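Local structure of tripeptidase (Staphylococcus aureus subsp. aureus, 3RZA) at residues 27-30 / 31-35; 285-288 / 289-292; 371-374 / 375-378. The protein probably hydrolyses tripeptides as a metal-dependent peptidase of the M20 family, with zinc and calcium ions bound in the crystal. All blocks are in the same frame, centred on the assembly; numbering follows the deposited sequence.

Contact 1. Residues 27-30 / 31-35; sequences LNTF and LELVQ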
ATOM      1  N   LEU A  27      12.227  33.383 -27.586  1.00 17.11           N
ATOM      2  CA  LEU A  27      12.235  31.933 -27.836  1.00 18.28           C
ATOM      3  C   LEU A  27      13.595  31.307 -27.490  1.00 17.68           C
ATOM      4  O   LEU A  27      13.641  30.303 -26.810  1.00 20.25           O
ATOM      5  CB  LEU A  27      11.842  31.627 -29.314  1.00 18.94           C
ATOM      6  CG  LEU A  27      11.887  30.170 -29.824  1.00 20.96           C
ATOM      7  CD1 LEU A  27      11.130  29.254 -28.918  1.00 19.63           C
ATOM      8  CD2 LEU A  27      11.363  30.079 -31.304  1.00 17.96           C
ATOM      9  N   ASN A  28      14.684  31.921 -27.936  1.00 17.87           N
ATOM     10  CA  ASN A  28      16.035  31.439 -27.611  1.00 19.88           C
ATOM     11  C   ASN A  28      16.322  31.445 -26.107  1.00 18.00           C
ATOM     12  O   ASN A  28      16.882  30.484 -25.597  1.00 18.66           O
ATOM     13  CB  ASN A  28      17.120  32.240 -28.360  1.00 21.41           C
ATOM     14  CG  ASN A  28      17.057  32.055 -29.885  1.00 25.04           C
ATOM     15  OD1 ASN A  28      16.492  31.094 -30.393  1.00 27.48           O
ATOM     16  ND2 ASN A  28      17.650  32.983 -30.604  1.00 24.38           N
ATOM     17  N   THR A  29      15.877  32.492 -25.405  1.00 18.10           N
ATOM     18  CA  THR A  29      16.001  32.572 -23.936  1.00 17.50           C
ATOM     19  C   THR A  29      15.230  31.470 -23.235  1.00 16.31           C
ATOM     20  O   THR A  29      15.757  30.824 -22.336  1.00 17.99           O
ATOM     21  CB  THR A  29      15.551  33.943 -23.416  1.00 16.97           C
ATOM     22  OG1 THR A  29      16.399  34.938 -23.981  1.00 17.18           O
ATOM     23  CG2 THR A  29      15.611  34.026 -21.872  1.00 14.76           C
ATOM     24  N   PHE A  30      14.011  31.210 -23.696  1.00 17.25           N
ATOM     25  CA  PHE A  30      13.203  30.109 -23.157  1.00 18.12           C
ATOM     26  C   PHE A  30      13.904  28.763 -23.358  1.00 17.49           C
ATOM     27  O   PHE A  30      13.976  27.967 -22.432  1.00 18.65           O
ATOM     28  CB  PHE A  30      11.822  30.083 -23.830  1.00 18.81           C
ATOM     29  CG  PHE A  30      10.967  28.951 -23.391  1.00 19.25           C
ATOM     30  CD1 PHE A  30      10.508  28.903 -22.092  1.00 21.06           C
ATOM     31  CD2 PHE A  30      10.651  27.908 -24.249  1.00 24.49           C
ATOM     32  CE1 PHE A  30       9.752  27.883 -21.646  1.00 20.00           C
ATOM     33  CE2 PHE A  30       9.852  26.833 -23.794  1.00 23.59           C
ATOM     34  CZ  PHE A  30       9.395  26.833 -22.501  1.00 15.53           C
ATOM     35  N   LEU A  31      14.413  28.525 -24.579  1.00 18.60           N
ATOM     36  CA  LEU A  31      15.081  27.259 -24.903  1.00 17.47           C
ATOM     37  C   LEU A  31      16.357  27.072 -24.063  1.00 18.97           C
ATOM     38  O   LEU A  31      16.608  25.983 -23.539  1.00 19.12           O
ATOM     39  CB  LEU A  31      15.373  27.146 -26.418  1.00 19.28           C
ATOM     40  CG  LEU A  31      14.142  27.081 -27.360  1.00 20.15           C
ATOM     41  CD1 LEU A  31      14.541  27.273 -28.817  1.00 20.25           C
ATOM     42  CD2 LEU A  31      13.332  25.807 -27.202  1.00 19.44           C
ATOM     43  N   GLU A  32      17.107  28.154 -23.875  1.00 21.01           N
ATOM     44  CA  GLU A  32      18.291  28.147 -23.019  1.00 21.00           C
ATOM     45  C   GLU A  32      17.972  27.691 -21.584  1.00 20.12           C
ATOM     46  O   GLU A  32      18.666  26.813 -21.030  1.00 19.03           O
ATOM     47  CB  GLU A  32      18.940  29.544 -22.993  1.00 23.47           C
ATOM     48  CG  GLU A  32      20.345  29.569 -22.369  1.00 26.19           C
ATOM     49  CD  GLU A  32      20.916  30.966 -22.190  1.00 33.48           C
ATOM     50  OE1 GLU A  32      20.354  31.950 -22.755  1.00 34.12           O
ATOM     51  OE2 GLU A  32      21.951  31.070 -21.480  1.00 33.73           O
ATOM     52  N   LEU A  33      16.907  28.262 -21.009  1.00 19.66           N
ATOM     53  CA  LEU A  33      16.550  28.002 -19.620  1.00 18.60           C
ATOM     54  C   LEU A  33      16.044  26.587 -19.372  1.00 19.63           C
ATOM     55  O   LEU A  33      16.423  25.992 -18.358  1.00 22.28           O
ATOM     56  CB  LEU A  33      15.535  29.015 -19.094  1.00 15.20           C
ATOM     57  CG  LEU A  33      15.980  30.465 -18.938  1.00 22.20           C
ATOM     58  CD1 LEU A  33      14.770  31.290 -18.539  1.00 17.88           C
ATOM     59  CD2 LEU A  33      17.100  30.624 -17.910  1.00 22.22           C
ATOM     60  N   VAL A  34      15.208  26.047 -20.274  1.00 19.46           N
ATOM     61  CA  VAL A  34      14.664  24.668 -20.104  1.00 18.52           C
ATOM     62  C   VAL A  34      15.781  23.593 -20.122  1.00 19.17           C
ATOM     63  O   VAL A  34      15.731  22.628 -19.355  1.00 19.26           O
ATOM     64  CB  VAL A  34      13.544  24.304 -21.125  1.00 17.89           C
ATOM     65  CG1 VAL A  34      12.335  25.269 -20.993  1.00 17.62           C
ATOM     66  CG2 VAL A  34      14.077  24.256 -22.551  1.00 19.79           C
ATOM     67  N   GLN A  35      16.839  23.846 -20.893  1.00 19.13           N
ATOM     68  CA  GLN A  35      17.985  22.953 -20.981  1.00 18.33           C
ATOM     69  C   GLN A  35      18.975  23.016 -19.796  1.00 18.61           C
ATOM     70  O   GLN A  35      19.977  22.321 -19.820  1.00 17.30           O
ATOM     71  CB  GLN A  35      18.715  23.198 -22.314  1.00 22.31           C
ATOM     72  CG  GLN A  35      17.856  22.839 -23.540  1.00 24.69           C
ATOM     73  CD  GLN A  35      18.542  23.168 -24.841  1.00 24.11           C
ATOM     74  OE1 GLN A  35      19.335  22.388 -25.341  1.00 23.88           O
ATOM     75  NE2 GLN A  35      18.263  24.348 -25.378  1.00 18.69           N
TER
HETATM   76  O   HOH W   1      18.867  34.922 -22.171  1.00 33.61           O
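Phe30 and Val34 meet one turn apart near the C-terminal end of helix 23-34, in a local i to i+4 contact on a helix that packs against helix 128-147 and strand 117-119. The CG1 methyl of Val34 sits over one face of the Phe30 ring, 3.9 Å from the ring centroid, in a CH-pi contact. It is offset toward the rim, and Phe30 CZ is 3.7 Å from Val34 CG1. Phe30 CG lies opposite the backbone N (chi1 177°) and beside the carbonyl carbon. That torsion carries the ring forward along the helix, so that one ring face meets the CG1 methyl of Val34. Phe30 is buried and also touches Ile118, Leu126, Ala128 and Ala135.

A second pair, Leu27 and Leu31, has its side chains at a slant to each other, and Leu27 CD1 meets Leu31 CD1 at 3.9 Å. Both leucines also pack on Ile118. The backbone is regular alpha-helix, with four successive i+4 to i bonds, from Leu31 N to Leu27 O through Val34 N to Phe30 O at 3.1 Å. Helix 128-147, on which it packs, carries the zinc ligand Asp129, consistent with the catalytic domain of an M20 peptidase. The Phe30 side chain is about 11 Å from the zinc ion.

Thr29 and Glu32 carry polar groups here. One water lies 3.1 Å from Thr29 OG1 and gives a weak bond to Glu32 OE1. The stronger partners lie elsewhere: Thr29 OG1 bonds to Arg25 O, and Glu32 OE2 forms a salt bridge with Lys53. At the helix end, Gln35 folds back and its NE2 donates to Leu31 O at 3.0 Å. The donor stands above the carbonyl plane, whereas the oxygen lies in the amide plane of Gln35.

Contact 2. Residues 285-288 / 289-292; sequences MTDV and FETT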
HETATM    1  N   MSE A 285     -13.716  15.692   9.019  1.00 19.82           N
HETATM    2  CA  MSE A 285     -12.928  14.497   8.635  1.00 18.90           C
HETATM    3  C   MSE A 285     -12.224  13.889   9.869  1.00 18.13           C
HETATM    4  O   MSE A 285     -12.322  12.699  10.124  1.00 18.45           O
HETATM    5  CB  MSE A 285     -11.887  14.855   7.573  1.00 16.79           C
HETATM    6  CG  MSE A 285     -12.471  15.271   6.229  1.00 16.14           C
HETATM    7 SE   MSE A 285     -11.177  16.155   5.061  0.75 13.36          SE
HETATM    8  CE  MSE A 285     -10.392  14.559   4.361  1.00 15.72           C
ATOM      9  N   THR A 286     -11.555  14.737  10.637  1.00 19.89           N
ATOM     10  CA  THR A 286     -10.968  14.363  11.938  1.00 16.92           C
ATOM     11  C   THR A 286     -11.980  13.678  12.862  1.00 17.71           C
ATOM     12  O   THR A 286     -11.758  12.530  13.303  1.00 18.70           O
ATOM     13  CB  THR A 286     -10.409  15.616  12.639  1.00 16.88           C
ATOM     14  OG1 THR A 286      -9.457  16.237  11.774  1.00 16.19           O
ATOM     15  CG2 THR A 286      -9.776  15.279  14.021  1.00 11.95           C
ATOM     16  N   ASP A 287     -13.103  14.337  13.101  1.00 17.77           N
ATOM     17  CA  ASP A 287     -14.153  13.772  13.981  1.00 21.74           C
ATOM     18  C   ASP A 287     -14.708  12.438  13.497  1.00 22.73           C
ATOM     19  O   ASP A 287     -14.906  11.535  14.315  1.00 22.80           O
ATOM     20  CB  ASP A 287     -15.318  14.757  14.188  1.00 24.53           C
ATOM     21  CG  ASP A 287     -14.933  15.980  15.042  1.00 29.77           C
ATOM     22  OD1 ASP A 287     -13.907  15.949  15.749  1.00 37.17           O
ATOM     23  OD2 ASP A 287     -15.672  16.979  15.008  1.00 33.30           O
ATOM     24  N   VAL A 288     -14.910  12.300  12.182  1.00 20.63           N
ATOM     25  CA  VAL A 288     -15.433  11.049  11.623  1.00 18.60           C
ATOM     26  C   VAL A 288     -14.429   9.886  11.760  1.00 18.73           C
ATOM     27  O   VAL A 288     -14.817   8.790  12.169  1.00 18.07           O
ATOM     28  CB  VAL A 288     -15.937  11.223  10.158  1.00 17.05           C
ATOM     29  CG1 VAL A 288     -16.201   9.893   9.526  1.00 13.24           C
ATOM     30  CG2 VAL A 288     -17.236  12.066  10.159  1.00 16.41           C
ATOM     31  N   PHE A 289     -13.150  10.138  11.483  1.00 18.19           N
ATOM     32  CA  PHE A 289     -12.097   9.134  11.739  1.00 17.11           C
ATOM     33  C   PHE A 289     -12.030   8.689  13.206  1.00 16.93           C
ATOM     34  O   PHE A 289     -12.068   7.495  13.490  1.00 18.86           O
ATOM     35  CB  PHE A 289     -10.700   9.665  11.321  1.00 20.73           C
ATOM     36  CG  PHE A 289     -10.430   9.617   9.839  1.00 19.56           C
ATOM     37  CD1 PHE A 289     -10.620   8.443   9.111  1.00 21.30           C
ATOM     38  CD2 PHE A 289      -9.953  10.745   9.174  1.00 23.42           C
ATOM     39  CE1 PHE A 289     -10.356   8.384   7.749  1.00 23.08           C
ATOM     40  CE2 PHE A 289      -9.668  10.694   7.808  1.00 28.69           C
ATOM     41  CZ  PHE A 289      -9.883   9.497   7.089  1.00 22.11           C
ATOM     42  N   GLU A 290     -11.968   9.661  14.117  1.00 18.06           N
ATOM     43  CA  GLU A 290     -11.829   9.401  15.545  1.00 18.52           C
ATOM     44  C   GLU A 290     -13.035   8.659  16.137  1.00 20.97           C
ATOM     45  O   GLU A 290     -12.861   7.598  16.770  1.00 22.72           O
ATOM     46  CB  GLU A 290     -11.559  10.702  16.295  1.00 19.97           C
ATOM     47  CG  GLU A 290     -10.146  11.283  15.974  1.00 24.12           C
ATOM     48  CD  GLU A 290      -9.837  12.613  16.692  1.00 33.72           C
ATOM     49  OE1 GLU A 290     -10.791  13.297  17.129  1.00 36.21           O
ATOM     50  OE2 GLU A 290      -8.634  12.989  16.793  1.00 36.88           O
ATOM     51  N   THR A 291     -14.244   9.144  15.839  1.00 20.13           N
ATOM     52  CA  THR A 291     -15.469   8.541  16.366  1.00 21.14           C
ATOM     53  C   THR A 291     -15.771   7.177  15.738  1.00 19.67           C
ATOM     54  O   THR A 291     -16.236   6.295  16.442  1.00 19.21           O
ATOM     55  CB  THR A 291     -16.703   9.467  16.217  1.00 20.40           C
ATOM     56  OG1 THR A 291     -16.888   9.784  14.842  1.00 25.88           O
ATOM     57  CG2 THR A 291     -16.520  10.728  16.982  1.00 19.58           C
ATOM     58  N   THR A 292     -15.485   6.998  14.434  1.00 20.01           N
ATOM     59  CA  THR A 292     -15.670   5.694  13.775  1.00 20.94           C
ATOM     60  C   THR A 292     -14.718   4.619  14.316  1.00 21.69           C
ATOM     61  O   THR A 292     -15.144   3.473  14.573  1.00 21.18           O
ATOM     62  CB  THR A 292     -15.502   5.780  12.240  1.00 21.86           C
ATOM     63  OG1 THR A 292     -16.443   6.723  11.721  1.00 23.77           O
ATOM     64  CG2 THR A 292     -15.744   4.399  11.560  1.00 19.19           C
TER
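Thr291 and Thr292 each turn a hydroxyl back onto a carbonyl one helical turn earlier, a common habit of threonine in helices. Thr291 OG1 donates to Asp287 O at 2.7 Å, and Thr292 OG1 donates to Val288 O at the same 2.7 Å. Each carbonyl also accepts the backbone N-H of the same threonine, Thr291 N to Asp287 O at 2.9 Å and Thr292 N to Val288 O at 3.0 Å. In both cases the two donors come from opposite faces of the carbonyl plane. The hydroxyls differ in torsion: OG1 of Thr291 sits between N and the carbonyl carbon (chi1 58°), that of Thr292 beside N (chi1 -58°).

Helix 275-295 packs on strands 194-209 and 299-312, consistent with the second, lid-type domain of M20 peptidases. Phe289 is buried against that sheet, touching Ala206, Ile208, Ala300 and Val302. Thr292 touches Ala231 of helix 224-234.

The Glu290 and Thr286 side chains run side by side, carboxylate against methyl, with Glu290 OE2 3.8 Å from Thr286 CG2. Thr286 OG1 bonds to Val282 O. Asp287 OD1 and Glu290 OE1 are like charges 4.3 Å apart. Asp287 OD2 has a salt bridge to Lys283, which may ease their repulsion.

Contact 3. Residues 371-374 / 375-378; sequences RMPI and KSLN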
ATOM      1  N   ARG A 371       3.683  21.250 -23.004  1.00 20.70           N
ATOM      2  CA  ARG A 371       4.015  22.072 -24.162  1.00 21.04           C
ATOM      3  C   ARG A 371       3.736  23.528 -23.926  1.00 22.15           C
ATOM      4  O   ARG A 371       2.933  23.877 -23.049  1.00 19.97           O
ATOM      5  CB  ARG A 371       3.259  21.583 -25.404  1.00 22.29           C
ATOM      6  CG  ARG A 371       1.736  21.750 -25.328  1.00 22.64           C
ATOM      7  CD  ARG A 371       1.032  21.174 -26.548  1.00 24.88           C
ATOM      8  NE  ARG A 371      -0.368  21.632 -26.576  1.00 27.54           N
ATOM      9  CZ  ARG A 371      -1.237  21.461 -27.581  1.00 27.62           C
ATOM     10  NH1 ARG A 371      -0.908  20.794 -28.696  1.00 30.92           N
ATOM     11  NH2 ARG A 371      -2.462  21.969 -27.461  1.00 25.47           N
HETATM   12  N   MSE A 372       4.382  24.374 -24.734  1.00 22.48           N
HETATM   13  CA  MSE A 372       4.226  25.836 -24.636  1.00 22.20           C
HETATM   14  C   MSE A 372       3.852  26.368 -26.013  1.00 21.64           C
HETATM   15  O   MSE A 372       4.633  26.185 -26.956  1.00 22.79           O
HETATM   16  CB  MSE A 372       5.527  26.479 -24.157  1.00 19.90           C
HETATM   17  CG  MSE A 372       5.431  27.960 -23.849  1.00 23.46           C
HETATM   18 SE   MSE A 372       4.202  28.403 -22.449  0.75 11.93          SE
HETATM   19  CE  MSE A 372       3.980  30.280 -22.785  1.00 10.60           C
ATOM     20  N   PRO A 373       2.678  27.038 -26.139  1.00 20.92           N
ATOM     21  CA  PRO A 373       2.425  27.720 -27.408  1.00 21.99           C
ATOM     22  C   PRO A 373       3.335  28.931 -27.582  1.00 19.91           C
ATOM     23  O   PRO A 373       3.472  29.727 -26.651  1.00 20.95           O
ATOM     24  CB  PRO A 373       0.950  28.146 -27.302  1.00 21.41           C
ATOM     25  CG  PRO A 373       0.458  27.613 -25.963  1.00 21.89           C
ATOM     26  CD  PRO A 373       1.613  27.320 -25.151  1.00 21.69           C
ATOM     27  N   ILE A 374       3.960  29.052 -28.756  1.00 19.29           N
ATOM     28  CA  ILE A 374       4.846  30.189 -29.065  1.00 19.97           C
ATOM     29  C   ILE A 374       4.041  31.502 -29.022  1.00 18.05           C
ATOM     30  O   ILE A 374       4.515  32.488 -28.484  1.00 16.89           O
ATOM     31  CB  ILE A 374       5.572  30.025 -30.464  1.00 21.82           C
ATOM     32  CG1 ILE A 374       6.559  28.849 -30.460  1.00 21.90           C
ATOM     33  CG2 ILE A 374       6.331  31.299 -30.867  1.00 18.62           C
ATOM     34  CD1 ILE A 374       6.870  28.288 -31.917  1.00 22.49           C
ATOM     35  N   LYS A 375       2.813  31.487 -29.546  1.00 18.63           N
ATOM     36  CA  LYS A 375       1.961  32.687 -29.531  1.00 19.11           C
ATOM     37  C   LYS A 375       1.684  33.164 -28.083  1.00 17.84           C
ATOM     38  O   LYS A 375       1.688  34.368 -27.817  1.00 17.40           O
ATOM     39  CB  LYS A 375       0.649  32.449 -30.292  1.00 19.21           C
ATOM     40  CG  LYS A 375      -0.296  33.675 -30.354  1.00 19.86           C
ATOM     41  CD  LYS A 375      -1.490  33.405 -31.210  1.00 20.51           C
ATOM     42  CE  LYS A 375      -2.374  34.616 -31.288  1.00 23.99           C
ATOM     43  NZ  LYS A 375      -3.613  34.323 -32.081  1.00 26.60           N
ATOM     44  N   SER A 376       1.493  32.225 -27.165  1.00 17.67           N
ATOM     45  CA  SER A 376       1.305  32.565 -25.718  1.00 18.82           C
ATOM     46  C   SER A 376       2.557  33.166 -25.052  1.00 17.94           C
ATOM     47  O   SER A 376       2.458  34.112 -24.258  1.00 15.85           O
ATOM     48  CB  SER A 376       0.820  31.342 -24.934  1.00 17.60           C
ATOM     49  OG  SER A 376      -0.478  30.960 -25.359  1.00 19.68           O
ATOM     50  N   LEU A 377       3.725  32.626 -25.401  1.00 17.30           N
ATOM     51  CA  LEU A 377       4.980  33.148 -24.904  1.00 17.81           C
ATOM     52  C   LEU A 377       5.176  34.598 -25.356  1.00 15.88           C
ATOM     53  O   LEU A 377       5.543  35.425 -24.563  1.00 15.51           O
ATOM     54  CB  LEU A 377       6.142  32.276 -25.383  1.00 17.99           C
ATOM     55  CG  LEU A 377       7.549  32.579 -24.904  1.00 15.74           C
ATOM     56  CD1 LEU A 377       7.706  32.275 -23.424  1.00 15.65           C
ATOM     57  CD2 LEU A 377       8.536  31.766 -25.746  1.00 17.60           C
ATOM     58  N   ASN A 378       4.931  34.860 -26.635  1.00 16.38           N
ATOM     59  CA  ASN A 378       4.975  36.234 -27.197  1.00 16.98           C
ATOM     60  C   ASN A 378       4.001  37.179 -26.501  1.00 17.28           C
ATOM     61  O   ASN A 378       4.390  38.259 -26.059  1.00 17.23           O
ATOM     62  CB  ASN A 378       4.697  36.207 -28.708  1.00 17.26           C
ATOM     63  CG  ASN A 378       5.780  35.473 -29.505  1.00 20.65           C
ATOM     64  OD1 ASN A 378       6.929  35.343 -29.053  1.00 20.66           O
ATOM     65  ND2 ASN A 378       5.408  34.975 -30.704  1.00 16.12           N
TER
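Pro373 O accepts Leu377 N at 3.2 Å and Ile374 O accepts Asn378 N at 3.0 Å, as the chain passes from strand 371-373 straight into helix 374-393. Pro373 holds the N-cap position. Its psi of 132° is still that of a strand, and from Ile374 onward the backbone angles are helical.

The selenomethionine Met372 reaches forward to the first turn. Its chain bends at chi2 (61°), and this brings the CE methyl 3.5 Å from Leu377 N and 3.9 Å from Leu377 CB. The same methyl is 4.0 Å from Ser376 CB. It therefore lies against the backbone of the turn as well as its side chains. Met372 also packs on Ile118, Leu126 and Ala132, and its side chain bridges from the small antiparallel sheet to helix 128-147.

Ring atoms CB and CG of Pro373 lie against Ser376 OG. The nearer of the two, Pro373 CG, is 3.5 Å from Ser376 OG. The ring also touches Tyr117 of strand 117-119.

Ile374 and Asn378 lie alongside each other, pointing the same way. Ile374 CG2 touches Asn378 ND2 at 3.8 Å. Asn378 CG sits beside its own backbone N (chi1 -65°), which turns the amide back along the helix toward this methyl. Asn378 also touches Glu23 and Leu26, and Leu377 meets Leu26, which ties this turn to helix 23-34.

The proline supplies no side-chain acceptor for the first helical N-H groups. The first turn is instead held by regular helical bonds that start at the N-cap carbonyl, and the side chains add mainly van der Waals contact.

In the fold
Contacts 1 and 3 are neighbours, with centres 12 Å apart on the same side of the chain's centre. They touch by packing: Phe30 CB lies 4.2 Å from Leu377 CD2, and Phe30 CZ 4.2 Å from Met372 CB. Helix 23-34, near the N terminus, thus meets the last strand and helix of the chain, and both pack on helix 128-147 and strand 117-119. Contact 2 comes between them in sequence but lies far away, its centre about 50 Å from that of contact 1 and 47 Å from that of contact 3. It sits on helix 275-295, which covers the extended sheet, consistent with the separate lid-type domain of M20 peptidases.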